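Local coordinates for protein mitochondrial ubiquitin ligase activator of NFKB 1 (Homo sapiens, PDB 6M2D) that acts as an E3 ubiquitin ligase of the mitochondrial outer membrane through this RING domain, promoting transfer of ubiquitin from an E2 conjugating enzyme to substrates such as AKT1, at residues His24-Thr29 and Cys41-Gln46. Sequence-based numbering, arbitrary orientation.
With ZN (zinc ion), chain H; ZN (zinc ion), chain G; SO4 (sulfate ion), chain J.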
ATOM      1  N   HIS A  24      -2.501  -7.116  -1.019  1.00 18.44           N
ATOM      2  CA  HIS A  24      -1.122  -6.765  -1.314  1.00 19.55           C
ATOM      3  C   HIS A  24      -0.558  -5.814  -0.267  1.00 15.72           C
ATOM      4  O   HIS A  24      -1.254  -4.925   0.230  1.00 16.91           O
ATOM      5  CB  HIS A  24      -1.024  -6.161  -2.714  1.00 21.20           C
ATOM      6  CG  HIS A  24      -1.175  -7.180  -3.797  1.00 21.01           C
ATOM      7  ND1 HIS A  24      -2.084  -7.055  -4.824  1.00 20.98           N
ATOM      8  CD2 HIS A  24      -0.542  -8.362  -3.996  1.00 24.74           C
ATOM      9  CE1 HIS A  24      -1.998  -8.110  -5.616  1.00 22.73           C
ATOM     10  NE2 HIS A  24      -1.069  -8.918  -5.134  1.00 25.22           N
ATOM     11  N   VAL A  25       0.709  -6.030   0.076  1.00 15.54           N
ATOM     12  CA  VAL A  25       1.475  -5.182   0.983  1.00 18.27           C
ATOM     13  C   VAL A  25       2.491  -4.448   0.122  1.00 16.40           C
ATOM     14  O   VAL A  25       3.560  -4.987  -0.175  1.00 18.41           O
ATOM     15  CB  VAL A  25       2.176  -5.996   2.079  1.00 20.05           C
ATOM     16  CG1 VAL A  25       3.036  -5.085   2.959  1.00 17.00           C
ATOM     17  CG2 VAL A  25       1.167  -6.768   2.909  1.00 19.45           C
ATOM     18  N   CYS A  26       2.171  -3.230  -0.303  1.00 14.88           N
ATOM     19  CA  CYS A  26       3.088  -2.528  -1.194  1.00 18.26           C
ATOM     20  C   CYS A  26       3.319  -1.068  -0.850  1.00 15.09           C
ATOM     21  O   CYS A  26       4.155  -0.446  -1.511  1.00 17.10           O
ATOM     22  CB  CYS A  26       2.590  -2.588  -2.650  1.00 18.40           C
ATOM     23  SG  CYS A  26       0.916  -1.938  -2.866  1.00 18.05           S
ATOM     24  N   SER A  27       2.627  -0.486   0.127  1.00 17.45           N
ATOM     25  CA  SER A  27       2.639   0.964   0.246  1.00 14.78           C
ATOM     26  C   SER A  27       2.807   1.402   1.696  1.00 15.68           C
ATOM     27  O   SER A  27       2.410   0.697   2.627  1.00 15.62           O
ATOM     28  CB  SER A  27       1.344   1.566  -0.339  1.00 15.00           C
ATOM     29  OG  SER A  27       1.169   2.913   0.072  1.00 16.42           O
ATOM     30  N   CYS A  28       3.405   2.581   1.877  1.00 12.36           N
ATOM     31  CA  CYS A  28       3.367   3.246   3.167  1.00 15.53           C
ATOM     32  C   CYS A  28       2.036   3.972   3.322  1.00 15.83           C
ATOM     33  O   CYS A  28       1.244   4.072   2.381  1.00 18.05           O
ATOM     34  CB  CYS A  28       4.521   4.233   3.308  1.00 15.61           C
ATOM     35  SG  CYS A  28       4.365   5.715   2.271  1.00 17.72           S
ATOM     36  N   THR A  29       1.795   4.507   4.524  1.00 17.02           N
ATOM     37  CA  THR A  29       0.491   5.110   4.790  1.00 13.88           C
ATOM     38  C   THR A  29       0.325   6.441   4.061  1.00 19.62           C
ATOM     39  O   THR A  29      -0.769   6.755   3.577  1.00 18.27           O
ATOM     40  CB  THR A  29       0.279   5.300   6.294  1.00 20.42           C
ATOM     41  OG1 THR A  29       0.693   4.121   6.992  1.00 17.36           O
ATOM     42  CG2 THR A  29      -1.196   5.545   6.579  1.00 21.91           C
ATOM     43  N   CYS A  41      -4.927  -0.340  -6.099  1.00 20.50           N
ATOM     44  CA  CYS A  41      -3.684  -0.930  -5.622  1.00 16.89           C
ATOM     45  C   CYS A  41      -2.575  -0.725  -6.646  1.00 22.30           C
ATOM     46  O   CYS A  41      -2.763  -1.041  -7.832  1.00 19.37           O
ATOM     47  CB  CYS A  41      -3.875  -2.421  -5.350  1.00 20.81           C
ATOM     48  SG  CYS A  41      -2.340  -3.302  -4.977  1.00 17.90           S
ATOM     49  N   PRO A  42      -1.412  -0.199  -6.246  1.00 20.75           N
ATOM     50  CA  PRO A  42      -0.312  -0.035  -7.211  1.00 18.33           C
ATOM     51  C   PRO A  42       0.125  -1.338  -7.868  1.00 18.63           C
ATOM     52  O   PRO A  42       0.642  -1.307  -8.991  1.00 20.36           O
ATOM     53  CB  PRO A  42       0.812   0.576  -6.362  1.00 17.82           C
ATOM     54  CG  PRO A  42       0.085   1.279  -5.234  1.00 17.87           C
ATOM     55  CD  PRO A  42      -1.119   0.423  -4.941  1.00 15.30           C
ATOM     56  N   ILE A  43      -0.089  -2.484  -7.217  1.00 20.70           N
ATOM     57  CA  ILE A  43       0.398  -3.756  -7.754  1.00 18.81           C
ATOM     58  C   ILE A  43      -0.580  -4.331  -8.761  1.00 23.18           C
ATOM     59  O   ILE A  43      -0.205  -4.680  -9.886  1.00 22.87           O
ATOM     60  CB  ILE A  43       0.654  -4.769  -6.625  1.00 22.34           C
ATOM     61  CG1 ILE A  43       1.700  -4.239  -5.648  1.00 19.66           C
ATOM     62  CG2 ILE A  43       1.071  -6.111  -7.226  1.00 16.38           C
ATOM     63  CD1 ILE A  43       2.999  -3.917  -6.300  1.00 20.82           C
ATOM     64  N   CYS A  44      -1.838  -4.478  -8.365  1.00 18.20           N
ATOM     65  CA  CYS A  44      -2.794  -5.223  -9.163  1.00 21.40           C
ATOM     66  C   CYS A  44      -3.886  -4.355  -9.762  1.00 21.14           C
ATOM     67  O   CYS A  44      -4.657  -4.854 -10.590  1.00 23.09           O
ATOM     68  CB  CYS A  44      -3.417  -6.347  -8.315  1.00 20.20           C
ATOM     69  SG  CYS A  44      -4.581  -5.768  -7.093  1.00 19.61           S
ATOM     70  N   ARG A  45      -3.951  -3.078  -9.382  1.00 18.47           N
ATOM     71  CA  ARG A  45      -4.896  -2.066  -9.861  1.00 23.38           C
ATOM     72  C   ARG A  45      -6.330  -2.309  -9.410  1.00 23.09           C
ATOM     73  O   ARG A  45      -7.247  -1.640  -9.902  1.00 26.64           O
ATOM     74  CB  ARG A  45      -4.874  -1.910 -11.389  1.00 22.64           C
ATOM     75  CG  ARG A  45      -3.506  -1.667 -11.992  1.00 25.27           C
ATOM     76  CD  ARG A  45      -2.891  -0.344 -11.554  1.00 27.12           C
ATOM     77  NE  ARG A  45      -3.654   0.821 -11.998  1.00 29.95           N
ATOM     78  CZ  ARG A  45      -3.578   2.017 -11.421  1.00 33.18           C
ATOM     79  NH1 ARG A  45      -2.766   2.210 -10.387  1.00 26.36           N
ATOM     80  NH2 ARG A  45      -4.316   3.021 -11.871  1.00 40.19           N
ATOM     81  N   GLN A  46      -6.559  -3.233  -8.485  1.00 21.67           N
ATOM     82  CA  GLN A  46      -7.889  -3.383  -7.911  1.00 27.96           C
ATOM     83  C   GLN A  46      -8.213  -2.209  -7.003  1.00 23.48           C
ATOM     84  O   GLN A  46      -7.332  -1.617  -6.374  1.00 20.35           O
ATOM     85  CB  GLN A  46      -7.989  -4.669  -7.097  1.00 29.78           C
ATOM     86  CG  GLN A  46      -8.637  -5.819  -7.812  1.00 33.67           C
ATOM     87  CD  GLN A  46      -8.647  -7.055  -6.948  1.00 39.06           C
ATOM     88  OE1 GLN A  46      -7.717  -7.866  -6.998  1.00 42.95           O
ATOM     89  NE2 GLN A  46      -9.687  -7.197  -6.129  1.00 38.52           N
TER
HETATM   90 ZN    ZN H 402      -3.320  -5.389  -5.047  1.00 28.04          ZN
HETATM   91 ZN    ZN G 401       5.213   5.618   0.065  1.00 25.40          ZN
HETATM   92  S   SO4 J 404      -6.890   3.146 -14.570  1.00 60.14           S
HETATM   93  O1  SO4 J 404      -5.570   2.622 -14.933  1.00 47.58           O
HETATM   94  O2  SO4 J 404      -7.069   3.099 -13.118  1.00 53.90           O
HETATM   95  O3  SO4 J 404      -7.004   4.539 -15.009  1.00 60.04           O
HETATM   96  O4  SO4 J 404      -7.914   2.327 -15.224  1.00 42.88           O
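His24, Cys41 and Cys44 meet on a shared zinc ion, which links the two loops where no hydrogen bond runs between them. The imidazole coordinates through His24 ND1, 2.1 Å from the zinc, while Cys41 SG and Cys44 SG bind as thiolate-type ligands; Cys22 supplies the fourth. Around the ring the protein ligands take different places: Cys44 SG lies in the ring plane at its edge, with Cys44 CB 3.5 Å from His24 CE1, and Cys41 SG approaches obliquely. Ile43 covers one face, its CG2 4.0 Å from the centroid of the His24 ring and only 7° off the normal, a CH-pi contact over the face of the metal-bound imidazole. Ile43 CG2 is anti to the backbone N, over the histidine, whereas CG1 (chi1 -60°) turns to Cys26, its distance to Cys26 CB being 3.5 Å. Cys26 is no ligand here; its SG rests 3.7 Å from Pro42 CD. This is the second zinc site of a RING finger, whose cross-brace pattern interleaves the ligands of two metals: Cys28, four residues beyond His24, binds the other zinc with Cys7, Cys10 and Cys31. Behind the first shell, the amides of Ile43 and Cys44 point weak N-H...S bonds at Cys41 SG, and Gln46 N donates to Cys44 SG at 3.5 Å, which probably tempers the charge on the thiolates. Backbone bonds from Cys41 N to Gln46 O and from Arg45 N to Cys41 O close this turn, and Pro42 also packs on Phe19 of strand 17-20.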